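Local coordinates for protein galactitol-1-phosphate 5-dehydrogenase (Escherichia coli, PDB 4UEJ) that oxidises galactitol 1-phosphate to D-tagatose 6-phosphate with NAD+, as a homodimeric zinc-containing dehydrogenase carrying two zinc ions per subunit, at residues Cys83-Pro88 with Met288-Pro293; Val188-Ile193 with Phe204-Thr209; Glu226-Gln231 with Ala250-Gln255; Gly238-Val243 with Gly260-Asp265. All coordinates share one frame; numbering follows the deposited sequence.

Contact 1: Cys83-Pro88 with Met288-Pro293; sequences CVPLLP and MNYSSP
The phenol of Tyr-290 points hydroxyl first at the chain of Val-84, Pro-85 and Leu-86. Its CG lies anti to the carbonyl carbon (chi1 -52°), placing the ring beside Leu-86, which it crosses obliquely. Leu-86 runs along the CD2-CE2 side of the ring: CB rests 3.4 Å from Tyr-290 CE2, and CD2 lies 3.5 Å from Tyr-290 CD2. Val-84 reaches the ring at the other ortho carbon of the hydroxyl, CG1 3.5 Å from Tyr-290 CE1, obliquely and from the same side of the plane as Leu-86. On the side away from Leu-86, Asn-289 CG lies 3.9 Å above the ring plane, offset toward the rim. Tyr-290 OH sits 3.3 Å from Pro-85 CD and accepts a weak hydrogen bond from Leu-86 N. Leu-86 CD1 also touches Met-288 SD at 3.8 Å, the side chains crossing at about a right angle. Trp-294 stacks on the tyrosine ring. An alanine in place of Tyr-290 would remove the whole ring, and would probably loosen the packing of Val-84 and Leu-86 and cost Leu-86 N its weak bond. The side chain of Pro-85 is about 4 Å from those of His-59, a zinc ligand, and Glu-144, a probable one, and that of Met-288 about 5 Å from bound glycerol. The contact thus joins the GroES-like catalytic domain to a loop of the Rossmann domain, beside the active-site cleft of a zinc-containing alcohol dehydrogenase.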
loop_
_atom_site.group_PDB
_atom_site.type_symbol
_atom_site.label_atom_id
_atom_site.label_comp_id
_atom_site.label_asym_id
_atom_site.label_seq_id
_atom_site.Cartn_x
_atom_site.Cartn_y
_atom_site.Cartn_z
ATOM N N CYS A 83 -30.353 6.481 1.322
ATOM C CA CYS A 83 -29.636 7.440 0.500
ATOM C C CYS A 83 -28.298 6.887 0.007
ATOM O O CYS A 83 -27.555 6.286 0.774
ATOM C CB CYS A 83 -29.400 8.721 1.281
ATOM S SG CYS A 83 -28.465 9.957 0.391
ATOM N N VAL A 84 -28.028 7.102 -1.280
ATOM C CA VAL A 84 -26.723 6.875 -1.884
ATOM C C VAL A 84 -26.119 8.265 -2.043
ATOM O O VAL A 84 -26.480 8.987 -2.964
ATOM C CB VAL A 84 -26.835 6.167 -3.242
ATOM C CG1 VAL A 84 -25.449 5.892 -3.830
ATOM C CG2 VAL A 84 -27.626 4.885 -3.100
ATOM N N PRO A 85 -25.253 8.671 -1.105
ATOM C CA PRO A 85 -25.009 10.115 -0.988
ATOM C C PRO A 85 -24.073 10.706 -2.041
ATOM O O PRO A 85 -24.144 11.908 -2.280
ATOM C CB PRO A 85 -24.399 10.255 0.414
ATOM C CG PRO A 85 -23.802 8.884 0.714
ATOM C CD PRO A 85 -24.749 7.914 0.058
ATOM N N LEU A 86 -23.228 9.884 -2.651
ATOM C CA LEU A 86 -22.312 10.356 -3.701
ATOM C C LEU A 86 -23.049 10.532 -5.006
ATOM O O LEU A 86 -23.814 9.657 -5.401
ATOM C CB LEU A 86 -21.157 9.368 -3.902
ATOM C CG LEU A 86 -20.286 9.693 -5.133
ATOM C CD1 LEU A 86 -19.472 10.846 -4.762
ATOM C CD2 LEU A 86 -19.417 8.555 -5.571
ATOM N N LEU A 87 -22.816 11.649 -5.687
ATOM C CA LEU A 87 -23.320 11.796 -7.044
ATOM C C LEU A 87 -22.155 12.042 -7.987
ATOM O O LEU A 87 -21.690 13.173 -8.125
ATOM C CB LEU A 87 -24.341 12.934 -7.146
ATOM C CG LEU A 87 -25.051 13.053 -8.502
ATOM C CD1 LEU A 87 -25.965 11.857 -8.756
ATOM C CD2 LEU A 87 -25.820 14.369 -8.630
ATOM N N PRO A 88 -21.669 10.975 -8.635
ATOM C CA PRO A 88 -20.641 11.158 -9.661
ATOM C C PRO A 88 -21.229 11.820 -10.905
ATOM O O PRO A 88 -22.462 11.879 -11.061
ATOM C CB PRO A 88 -20.166 9.732 -9.959
ATOM C CG PRO A 88 -21.232 8.843 -9.488
ATOM C CD PRO A 88 -22.061 9.568 -8.464
ATOM N N MET A 288 -14.575 5.899 -0.029
ATOM C CA MET A 288 -16.018 5.809 -0.139
ATOM C C MET A 288 -16.488 4.367 -0.266
ATOM O O MET A 288 -15.996 3.488 0.435
ATOM C CB MET A 288 -16.510 6.661 -1.306
ATOM C CG MET A 288 -16.241 8.131 -1.081
ATOM S SD MET A 288 -17.235 9.208 -2.115
ATOM C CE MET A 288 -16.007 9.832 -3.248
ATOM N N ASN A 289 -17.478 4.126 -1.113
ATOM C CA ASN A 289 -18.140 2.836 -1.071
ATOM C C ASN A 289 -18.950 2.462 -2.300
ATOM O O ASN A 289 -20.094 2.018 -2.190
ATOM C CB ASN A 289 -19.040 2.791 0.178
ATOM C CG ASN A 289 -19.690 4.148 0.527
ATOM O OD1 ASN A 289 -19.037 5.201 0.624
ATOM N ND2 ASN A 289 -20.985 4.105 0.762
ATOM N N TYR A 290 -18.349 2.615 -3.472
ATOM C CA TYR A 290 -19.082 2.435 -4.714
ATOM C C TYR A 290 -18.295 1.623 -5.697
ATOM O O TYR A 290 -17.062 1.610 -5.676
ATOM C CB TYR A 290 -19.439 3.785 -5.344
ATOM C CG TYR A 290 -20.119 4.667 -4.350
ATOM C CD1 TYR A 290 -21.464 4.502 -4.074
ATOM C CD2 TYR A 290 -19.410 5.630 -3.648
ATOM C CE1 TYR A 290 -22.093 5.276 -3.139
ATOM C CE2 TYR A 290 -20.031 6.416 -2.718
ATOM C CZ TYR A 290 -21.379 6.230 -2.466
ATOM O OH TYR A 290 -22.027 7.000 -1.534
ATOM N N SER A 291 -19.032 0.945 -6.563
ATOM C CA SER A 291 -18.439 0.214 -7.661
ATOM C C SER A 291 -19.486 0.052 -8.750
ATOM O O SER A 291 -20.646 0.431 -8.581
ATOM C CB SER A 291 -17.903 -1.144 -7.195
ATOM O OG SER A 291 -18.932 -1.940 -6.640
ATOM N N SER A 292 -19.067 -0.499 -9.879
ATOM C CA SER A 292 -19.959 -0.669 -11.017
ATOM C C SER A 292 -20.572 -2.069 -11.025
ATOM O O SER A 292 -19.892 -3.038 -10.690
ATOM C CB SER A 292 -19.198 -0.407 -12.317
ATOM O OG SER A 292 -19.979 -0.773 -13.435
ATOM N N PRO A 293 -21.858 -2.180 -11.409
ATOM C CA PRO A 293 -22.731 -1.069 -11.809
ATOM C C PRO A 293 -23.268 -0.272 -10.623
ATOM O O PRO A 293 -23.565 -0.852 -9.576
ATOM C CB PRO A 293 -23.867 -1.772 -12.548
ATOM C CG PRO A 293 -23.961 -3.095 -11.885
ATOM C CD PRO A 293 -22.559 -3.474 -11.487
#

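Contact 2: Val188-Ile193 with Phe204-Thr209; sequences VTAIDI and FGAMQT
Strands 187-192 and 208-211 are neighbours in the parallel Rossmann sheet, joined by helix 196-203 in a beta-alpha-beta crossover. The tight part lies between the backbones. Met-207 N donates to Val-188 O at 2.8 Å, nearly along the C=O axis, and Ala-190 N to Gln-208 O at 3.0 Å, in the carbonyl plane; Thr-209 CA approaches Ala-190 O to 3.1 Å in a CA-H...O contact. Ala-190 and Thr-209 share the face covered by helix 196-203, where Ala-190 CB also meets Ala-206 CB at 4.2 Å. On the other face Thr-189 and Gln-208 cross obliquely: Gln-208 NE2 bonds to Thr-189 OG1 at 3.1 Å, the hydroxyl lying in the amide plane and the N-H nearly straight on it (165°). A valine in place of Thr-189 would lack OG1, and the amide of Gln-208 would probably be held less firmly. The solvent side is the approach to the second strand. There exposed Gly-205, in a Schellman motif with phi of 112°, ends the helix, and the exposed side chain of Met-207 folds back, bent, over the strand end. A water bridges the segments here, accepting from Val-188 N at 2.9 Å and donating to Gly-205 O.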
loop_
_atom_site.group_PDB
_atom_site.type_symbol
_atom_site.label_atom_id
_atom_site.label_comp_id
_atom_site.label_asym_id
_atom_site.label_seq_id
_atom_site.Cartn_x
_atom_site.Cartn_y
_atom_site.Cartn_z
ATOM N N VAL A 188 -11.613 -13.364 13.016
ATOM C CA VAL A 188 -11.687 -11.914 13.091
ATOM C C VAL A 188 -11.148 -11.466 14.437
ATOM O O VAL A 188 -11.551 -11.987 15.480
ATOM C CB VAL A 188 -13.129 -11.400 12.907
ATOM C CG1 VAL A 188 -13.151 -9.888 12.933
ATOM C CG2 VAL A 188 -13.719 -11.946 11.629
ATOM N N THR A 189 -10.214 -10.522 14.397
ATOM C CA THR A 189 -9.607 -9.945 15.587
ATOM C C THR A 189 -9.992 -8.476 15.640
ATOM O O THR A 189 -9.966 -7.812 14.611
ATOM C CB THR A 189 -8.072 -10.083 15.550
ATOM O OG1 THR A 189 -7.722 -11.470 15.667
ATOM C CG2 THR A 189 -7.423 -9.291 16.676
ATOM N N ALA A 190 -10.348 -7.962 16.812
ATOM C CA ALA A 190 -10.683 -6.544 16.902
ATOM C C ALA A 190 -9.706 -5.813 17.815
ATOM O O ALA A 190 -9.350 -6.318 18.860
ATOM C CB ALA A 190 -12.122 -6.361 17.400
ATOM N N ILE A 191 -9.283 -4.619 17.407
ATOM C CA ILE A 191 -8.322 -3.839 18.171
ATOM C C ILE A 191 -8.842 -2.430 18.414
ATOM O O ILE A 191 -9.310 -1.784 17.491
ATOM C CB ILE A 191 -6.960 -3.768 17.440
ATOM C CG1 ILE A 191 -6.453 -5.177 17.111
ATOM C CG2 ILE A 191 -5.961 -2.981 18.272
ATOM C CD1 ILE A 191 -5.076 -5.208 16.406
ATOM N N ASP A 192 -8.771 -1.956 19.659
ATOM C CA ASP A 192 -9.263 -0.616 19.984
ATOM C C ASP A 192 -8.597 -0.061 21.238
ATOM O O ASP A 192 -8.105 -0.826 22.068
ATOM C CB ASP A 192 -10.784 -0.627 20.171
ATOM C CG ASP A 192 -11.391 0.763 20.064
ATOM O OD1 ASP A 192 -11.331 1.357 18.971
ATOM O OD2 ASP A 192 -11.931 1.266 21.070
ATOM N N ILE A 193 -8.582 1.266 21.363
ATOM C CA ILE A 193 -7.963 1.930 22.516
ATOM C C ILE A 193 -8.766 1.754 23.804
ATOM O O ILE A 193 -8.210 1.853 24.897
ATOM C CB ILE A 193 -7.765 3.450 22.277
ATOM C CG1 ILE A 193 -9.098 4.198 22.372
ATOM C CG2 ILE A 193 -7.080 3.709 20.938
ATOM C CD1 ILE A 193 -8.950 5.693 22.534
ATOM N N PHE A 204 -20.110 -9.939 18.327
ATOM C CA PHE A 204 -20.318 -9.852 16.891
ATOM C C PHE A 204 -19.511 -10.895 16.143
ATOM O O PHE A 204 -19.567 -10.964 14.912
ATOM C CB PHE A 204 -19.940 -8.462 16.385
ATOM C CG PHE A 204 -20.894 -7.398 16.808
ATOM C CD1 PHE A 204 -22.214 -7.717 17.092
ATOM C CD2 PHE A 204 -20.488 -6.082 16.908
ATOM C CE1 PHE A 204 -23.114 -6.736 17.485
ATOM C CE2 PHE A 204 -21.370 -5.104 17.285
ATOM C CZ PHE A 204 -22.695 -5.427 17.579
ATOM N N GLY A 205 -18.740 -11.684 16.882
ATOM C CA GLY A 205 -17.976 -12.744 16.258
ATOM C C GLY A 205 -16.465 -12.609 16.244
ATOM O O GLY A 205 -15.792 -13.499 15.722
ATOM N N ALA A 206 -15.907 -11.535 16.802
ATOM C CA ALA A 206 -14.445 -11.477 16.909
ATOM C C ALA A 206 -14.006 -12.567 17.881
ATOM O O ALA A 206 -14.592 -12.723 18.944
ATOM C CB ALA A 206 -13.964 -10.097 17.366
ATOM N N MET A 207 -13.007 -13.352 17.502
ATOM C CA MET A 207 -12.593 -14.459 18.358
ATOM C C MET A 207 -11.592 -13.988 19.404
ATOM O O MET A 207 -11.372 -14.662 20.413
ATOM C CB MET A 207 -12.033 -15.605 17.522
ATOM C CG MET A 207 -11.087 -15.203 16.405
ATOM S SD MET A 207 -9.368 -15.097 16.944
ATOM C CE MET A 207 -9.093 -16.755 17.545
ATOM N N GLN A 208 -11.007 -12.816 19.176
ATOM C CA GLN A 208 -10.178 -12.172 20.186
ATOM C C GLN A 208 -10.097 -10.668 19.965
ATOM O O GLN A 208 -10.355 -10.181 18.861
ATOM C CB GLN A 208 -8.781 -12.765 20.181
ATOM C CG GLN A 208 -8.022 -12.438 18.918
ATOM C CD GLN A 208 -6.746 -13.233 18.799
ATOM O OE1 GLN A 208 -6.290 -13.850 19.772
ATOM N NE2 GLN A 208 -6.165 -13.239 17.606
ATOM N N THR A 209 -9.749 -9.954 21.033
ATOM C CA THR A 209 -9.631 -8.502 21.023
ATOM C C THR A 209 -8.352 -8.055 21.729
ATOM O O THR A 209 -7.947 -8.636 22.738
ATOM C CB THR A 209 -10.829 -7.819 21.713
ATOM O OG1 THR A 209 -10.938 -8.271 23.071
ATOM C CG2 THR A 209 -12.128 -8.132 20.980
HETATM O O HOH W 1 -13.630 -14.870 14.398
#

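Contact 3: Glu226-Gln231 with Ala250-Gln255; sequences ELRFNQ and AGPHAQ
Two loops that lead into adjacent parallel strands of the Rossmann sheet, 231-235 and 255-258, meet here, the second shaped as a type II turn from Gly-251 to Ala-254. Gln-231 is the main link. With CG anti to the carbonyl carbon and the chain extended beyond it, its amide spans both loops: OE1 accepts from Gly-251 N at 2.8 Å, the donor lying above the carbonyl plane, and NE2 donates to Leu-227 O at 3.1 Å, which fixes the rotation of the amide. Its backbone O takes Gln-255 N at 2.9 Å in an almost straight bond (169°), and its CB lies 3.7 Å from Ala-254 CB. Gly-251 CA makes a CA-H...O contact with Arg-228 O at 3.3 Å, so close that any side chain here would collide with that oxygen. Pro-252 packs against both Phe-229 and Arg-228, its CG 3.4 Å from Phe-229 CE1 and its CD 3.9 Å from Arg-228 CG. A water joins Arg-228 O, Gln-231 N and Pro-252 O. Arg-228 bonds through NH1 to Arg-225 O and through NE forms a salt bridge with Glu-94 of the second subunit, whose Lys-97 makes a cation-pi contact with Phe-229 and whose Phe-99 stacks on His-253. This is the N-terminal edge of the Rossmann sheet, where one beta-alpha-beta crossover returns to the next strand, here set against the structural-zinc lobe of the partner subunit.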
loop_
_atom_site.group_PDB
_atom_site.type_symbol
_atom_site.label_atom_id
_atom_site.label_comp_id
_atom_site.label_asym_id
_atom_site.label_seq_id
_atom_site.Cartn_x
_atom_site.Cartn_y
_atom_site.Cartn_z
ATOM N N GLU A 226 0.024 -17.536 15.315
ATOM C CA GLU A 226 -0.673 -18.630 14.641
ATOM C C GLU A 226 -1.576 -18.137 13.513
ATOM O O GLU A 226 -1.955 -18.901 12.623
ATOM C CB GLU A 226 -1.512 -19.423 15.644
ATOM C CG GLU A 226 -0.787 -19.810 16.909
ATOM C CD GLU A 226 -1.652 -20.672 17.816
ATOM O OE1 GLU A 226 -2.867 -20.794 17.541
ATOM O OE2 GLU A 226 -1.121 -21.223 18.802
ATOM N N LEU A 227 -1.934 -16.860 13.556
ATOM C CA LEU A 227 -2.840 -16.295 12.570
ATOM C C LEU A 227 -2.143 -15.263 11.706
ATOM O O LEU A 227 -2.795 -14.357 11.198
ATOM C CB LEU A 227 -4.039 -15.630 13.244
ATOM C CG LEU A 227 -4.973 -16.561 14.011
ATOM C CD1 LEU A 227 -6.151 -15.761 14.515
ATOM C CD2 LEU A 227 -5.432 -17.710 13.135
ATOM N N ARG A 228 -0.828 -15.386 11.562
ATOM C CA ARG A 228 -0.055 -14.338 10.893
ATOM C C ARG A 228 -0.174 -14.359 9.376
ATOM O O ARG A 228 0.123 -13.358 8.727
ATOM C CB ARG A 228 1.433 -14.416 11.290
ATOM C CG ARG A 228 2.259 -15.593 10.749
ATOM C CD ARG A 228 3.665 -15.484 11.331
ATOM N NE ARG A 228 4.567 -16.572 10.951
ATOM C CZ ARG A 228 4.590 -17.768 11.532
ATOM N NH1 ARG A 228 3.736 -18.056 12.504
ATOM N NH2 ARG A 228 5.461 -18.689 11.124
ATOM N N PHE A 229 -0.620 -15.477 8.807
ATOM C CA PHE A 229 -0.717 -15.575 7.352
ATOM C C PHE A 229 -2.107 -15.186 6.832
ATOM O O PHE A 229 -3.099 -15.270 7.557
ATOM C CB PHE A 229 -0.362 -16.990 6.899
ATOM C CG PHE A 229 1.077 -17.360 7.143
ATOM C CD1 PHE A 229 2.077 -16.877 6.314
ATOM C CD2 PHE A 229 1.428 -18.182 8.202
ATOM C CE1 PHE A 229 3.415 -17.218 6.535
ATOM C CE2 PHE A 229 2.757 -18.520 8.433
ATOM C CZ PHE A 229 3.747 -18.037 7.594
ATOM N N ASN A 230 -2.164 -14.770 5.571
ATOM C CA ASN A 230 -3.410 -14.391 4.916
ATOM C C ASN A 230 -4.233 -13.396 5.721
ATOM O O ASN A 230 -5.462 -13.509 5.833
ATOM C CB ASN A 230 -4.232 -15.633 4.602
ATOM C CG ASN A 230 -3.488 -16.592 3.697
ATOM O OD1 ASN A 230 -3.219 -16.278 2.538
ATOM N ND2 ASN A 230 -3.143 -17.762 4.222
ATOM N N GLN A 231 -3.538 -12.410 6.276
ATOM C CA GLN A 231 -4.198 -11.347 7.009
ATOM C C GLN A 231 -4.781 -10.290 6.104
ATOM O O GLN A 231 -4.222 -9.946 5.073
ATOM C CB GLN A 231 -3.237 -10.677 7.984
ATOM C CG GLN A 231 -2.937 -11.504 9.197
ATOM C CD GLN A 231 -1.985 -10.809 10.125
ATOM O OE1 GLN A 231 -1.420 -9.772 9.784
ATOM N NE2 GLN A 231 -1.798 -11.373 11.311
ATOM N N ALA A 250 1.460 -6.439 11.422
ATOM C CA ALA A 250 1.094 -7.215 10.241
ATOM C C ALA A 250 1.959 -8.460 10.063
ATOM O O ALA A 250 3.155 -8.450 10.349
ATOM C CB ALA A 250 1.181 -6.346 8.993
ATOM N N GLY A 251 1.343 -9.526 9.575
ATOM C CA GLY A 251 2.070 -10.742 9.276
ATOM C C GLY A 251 2.585 -10.694 7.850
ATOM O O GLY A 251 2.414 -9.693 7.143
ATOM N N PRO A 252 3.232 -11.772 7.416
ATOM C CA PRO A 252 3.846 -11.781 6.082
ATOM C C PRO A 252 2.799 -11.636 4.971
ATOM O O PRO A 252 1.760 -12.302 4.991
ATOM C CB PRO A 252 4.551 -13.143 6.018
ATOM C CG PRO A 252 3.990 -13.939 7.145
ATOM C CD PRO A 252 3.544 -12.978 8.193
ATOM N N HIS A 253 3.090 -10.739 4.035
ATOM C CA HIS A 253 2.218 -10.423 2.903
ATOM C C HIS A 253 0.787 -10.055 3.296
ATOM O O HIS A 253 -0.135 -10.268 2.509
ATOM C CB HIS A 253 2.183 -11.599 1.924
ATOM C CG HIS A 253 3.488 -11.841 1.234
ATOM N ND1 HIS A 253 3.656 -11.660 -0.121
ATOM C CD2 HIS A 253 4.695 -12.228 1.712
ATOM C CE1 HIS A 253 4.904 -11.941 -0.451
ATOM N NE2 HIS A 253 5.555 -12.290 0.642
ATOM N N ALA A 254 0.603 -9.473 4.484
ATOM C CA ALA A 254 -0.719 -9.034 4.890
ATOM C C ALA A 254 -1.230 -7.988 3.938
ATOM O O ALA A 254 -0.447 -7.256 3.315
ATOM C CB ALA A 254 -0.716 -8.482 6.336
ATOM N N GLN A 255 -2.544 -7.970 3.786
ATOM C CA GLN A 255 -3.228 -6.872 3.122
ATOM C C GLN A 255 -3.656 -5.873 4.168
ATOM O O GLN A 255 -4.264 -6.234 5.186
ATOM C CB GLN A 255 -4.445 -7.353 2.346
ATOM C CG GLN A 255 -4.136 -8.182 1.119
ATOM C CD GLN A 255 -5.388 -8.816 0.579
ATOM O OE1 GLN A 255 -6.056 -9.598 1.272
ATOM N NE2 GLN A 255 -5.747 -8.455 -0.639
HETATM O O HOH W 2 -0.659 -12.091 6.410
HETATM O O HOH W 3 0.220 -14.603 3.956
HETATM O O HOH W 4 -4.600 -11.433 2.815
#

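Contact 4: Gly238-Val243 with Gly260-Asp265; sequences GVPQTV and GTLHQD
Gly-238 starts the contact, its CA 3.7 Å from Gly-260 C. Its positive phi (60°) favours glycine, and a side chain here would run into Thr-261 O. Its N bonds to Glu-235, while its O is joined to His-263 N by a water that donates to the first and accepts from the second. Leu-262 CD1 sits over one face of the Gly-238 to Val-239 peptide, 3.3 Å from Gly-238 C; the leucine's chi1 of -98° is off the staggered positions. Val-239, the N-cap residue, points its side chain away but presents its N to Leu-262 CD1 at 3.6 Å, and its O accepts Thr-242 N in the first turn of helix 240-249. Pro-240 points toward the second segment: CG packs 3.3 Å from Asp-265 O, and CD lies 4.0 Å from Gln-264 OE1, the Pro-240 and Gln-264 side chains crossing at about a right angle. One turn on, Val-243 closes the contact with CG2 3.9 Å from Leu-262 CD1, so this one methyl touches both the turn and the helix. Phe-273 of the second subunit packs on Val-243 and Leu-262, and His-267 of that subunit bonds to Asp-265. Such a meeting of a helix N terminus with the loop leaving the next strand is typical of the C-terminal edge of a Rossmann sheet, the side on which this family binds its coenzyme.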
loop_
_atom_site.group_PDB
_atom_site.type_symbol
_atom_site.label_atom_id
_atom_site.label_comp_id
_atom_site.label_asym_id
_atom_site.label_seq_id
_atom_site.Cartn_x
_atom_site.Cartn_y
_atom_site.Cartn_z
ATOM N N GLY A 238 -8.418 5.872 11.766
ATOM C CA GLY A 238 -7.965 7.110 11.149
ATOM C C GLY A 238 -7.127 8.002 12.048
ATOM O O GLY A 238 -7.276 9.221 12.051
ATOM N N VAL A 239 -6.219 7.402 12.804
ATOM C CA VAL A 239 -5.254 8.179 13.571
ATOM C C VAL A 239 -3.874 7.604 13.294
ATOM O O VAL A 239 -3.756 6.420 12.977
ATOM C CB VAL A 239 -5.559 8.162 15.081
ATOM C CG1 VAL A 239 -6.906 8.807 15.365
ATOM C CG2 VAL A 239 -5.530 6.747 15.613
ATOM N N PRO A 240 -2.826 8.442 13.387
ATOM C CA PRO A 240 -1.488 7.962 13.029
ATOM C C PRO A 240 -1.077 6.722 13.805
ATOM O O PRO A 240 -0.488 5.822 13.217
ATOM C CB PRO A 240 -0.584 9.147 13.379
ATOM C CG PRO A 240 -1.474 10.338 13.261
ATOM C CD PRO A 240 -2.815 9.867 13.764
ATOM N N GLN A 241 -1.414 6.657 15.091
ATOM C CA GLN A 241 -0.969 5.547 15.918
ATOM C C GLN A 241 -1.509 4.210 15.411
ATOM O O GLN A 241 -0.852 3.186 15.536
ATOM C CB GLN A 241 -1.384 5.755 17.378
ATOM C CG GLN A 241 -0.818 7.012 18.032
ATOM C CD GLN A 241 -1.736 8.218 17.889
ATOM O OE1 GLN A 241 -2.475 8.341 16.911
ATOM N NE2 GLN A 241 -1.703 9.109 18.879
ATOM N N THR A 242 -2.704 4.211 14.837
ATOM C CA THR A 242 -3.284 2.939 14.412
ATOM C C THR A 242 -2.777 2.509 13.043
ATOM O O THR A 242 -2.674 1.316 12.792
ATOM C CB THR A 242 -4.832 2.962 14.399
ATOM O OG1 THR A 242 -5.314 4.028 13.566
ATOM C CG2 THR A 242 -5.382 3.122 15.817
ATOM N N VAL A 243 -2.456 3.459 12.158
ATOM C CA VAL A 243 -1.794 3.123 10.894
ATOM C C VAL A 243 -0.436 2.503 11.179
ATOM O O VAL A 243 -0.088 1.462 10.625
ATOM C CB VAL A 243 -1.598 4.352 9.973
ATOM C CG1 VAL A 243 -0.892 3.937 8.683
ATOM C CG2 VAL A 243 -2.923 5.016 9.667
ATOM N N GLY A 260 -9.788 4.727 7.259
ATOM C CA GLY A 260 -9.843 5.927 8.071
ATOM C C GLY A 260 -8.956 7.043 7.565
ATOM O O GLY A 260 -7.768 6.854 7.335
ATOM N N THR A 261 -9.533 8.230 7.413
ATOM C CA THR A 261 -8.780 9.382 6.927
ATOM C C THR A 261 -8.092 10.124 8.080
ATOM O O THR A 261 -8.700 10.373 9.123
ATOM C CB THR A 261 -9.700 10.344 6.140
ATOM O OG1 THR A 261 -9.033 11.593 5.929
ATOM C CG2 THR A 261 -10.995 10.578 6.894
ATOM N N LEU A 262 -6.820 10.467 7.895
ATOM C CA LEU A 262 -6.038 11.086 8.962
ATOM C C LEU A 262 -6.238 12.591 9.022
ATOM O O LEU A 262 -6.405 13.243 7.997
ATOM C CB LEU A 262 -4.547 10.779 8.782
ATOM C CG LEU A 262 -3.917 9.637 9.584
ATOM C CD1 LEU A 262 -4.815 8.424 9.684
ATOM C CD2 LEU A 262 -2.578 9.277 8.950
ATOM N N HIS A 263 -6.202 13.139 10.229
ATOM C CA HIS A 263 -6.313 14.579 10.404
ATOM C C HIS A 263 -5.051 15.121 11.059
ATOM O O HIS A 263 -4.921 16.320 11.301
ATOM C CB HIS A 263 -7.572 14.915 11.211
ATOM C CG HIS A 263 -8.841 14.531 10.511
ATOM N ND1 HIS A 263 -9.620 15.439 9.824
ATOM C CD2 HIS A 263 -9.451 13.331 10.364
ATOM C CE1 HIS A 263 -10.660 14.818 9.297
ATOM N NE2 HIS A 263 -10.582 13.537 9.609
ATOM N N GLN A 264 -4.116 14.221 11.339
ATOM C CA GLN A 264 -2.772 14.611 11.735
ATOM C C GLN A 264 -1.771 13.932 10.810
ATOM O O GLN A 264 -2.094 12.927 10.178
ATOM C CB GLN A 264 -2.496 14.233 13.187
ATOM C CG GLN A 264 -3.576 14.660 14.155
ATOM C CD GLN A 264 -3.219 14.315 15.582
ATOM O OE1 GLN A 264 -2.589 13.285 15.840
ATOM N NE2 GLN A 264 -3.608 15.179 16.521
ATOM N N ASP A 265 -0.560 14.477 10.747
ATOM C CA ASP A 265 0.499 13.895 9.938
ATOM C C ASP A 265 0.864 12.498 10.407
ATOM O O ASP A 265 0.685 12.143 11.578
ATOM C CB ASP A 265 1.752 14.775 9.975
ATOM C CG ASP A 265 1.566 16.099 9.264
ATOM O OD1 ASP A 265 0.448 16.365 8.776
ATOM O OD2 ASP A 265 2.547 16.871 9.190
HETATM O O HOH W 5 -5.950 11.610 12.607
#

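From the N terminus, the chain first passes 83-88 in the GroES-like domain, whose partner 288-293 follows the last strand of the Rossmann sheet; contact 1 therefore spans the two domains and encloses the other three along the sequence. Contact 2 closes first, a short loop round helix 196-203 at one edge of the sheet. Contact 3 then opens at 226-231 and contact 4 at 238-243; they close in the same order, at 250-255 and 260-265, so these two cross. Between them they tie together opposite ends of one crossover, and both touch the second subunit. Contacts 2 and 3 meet where Leu-227 packs on Met-207 and Gln-208.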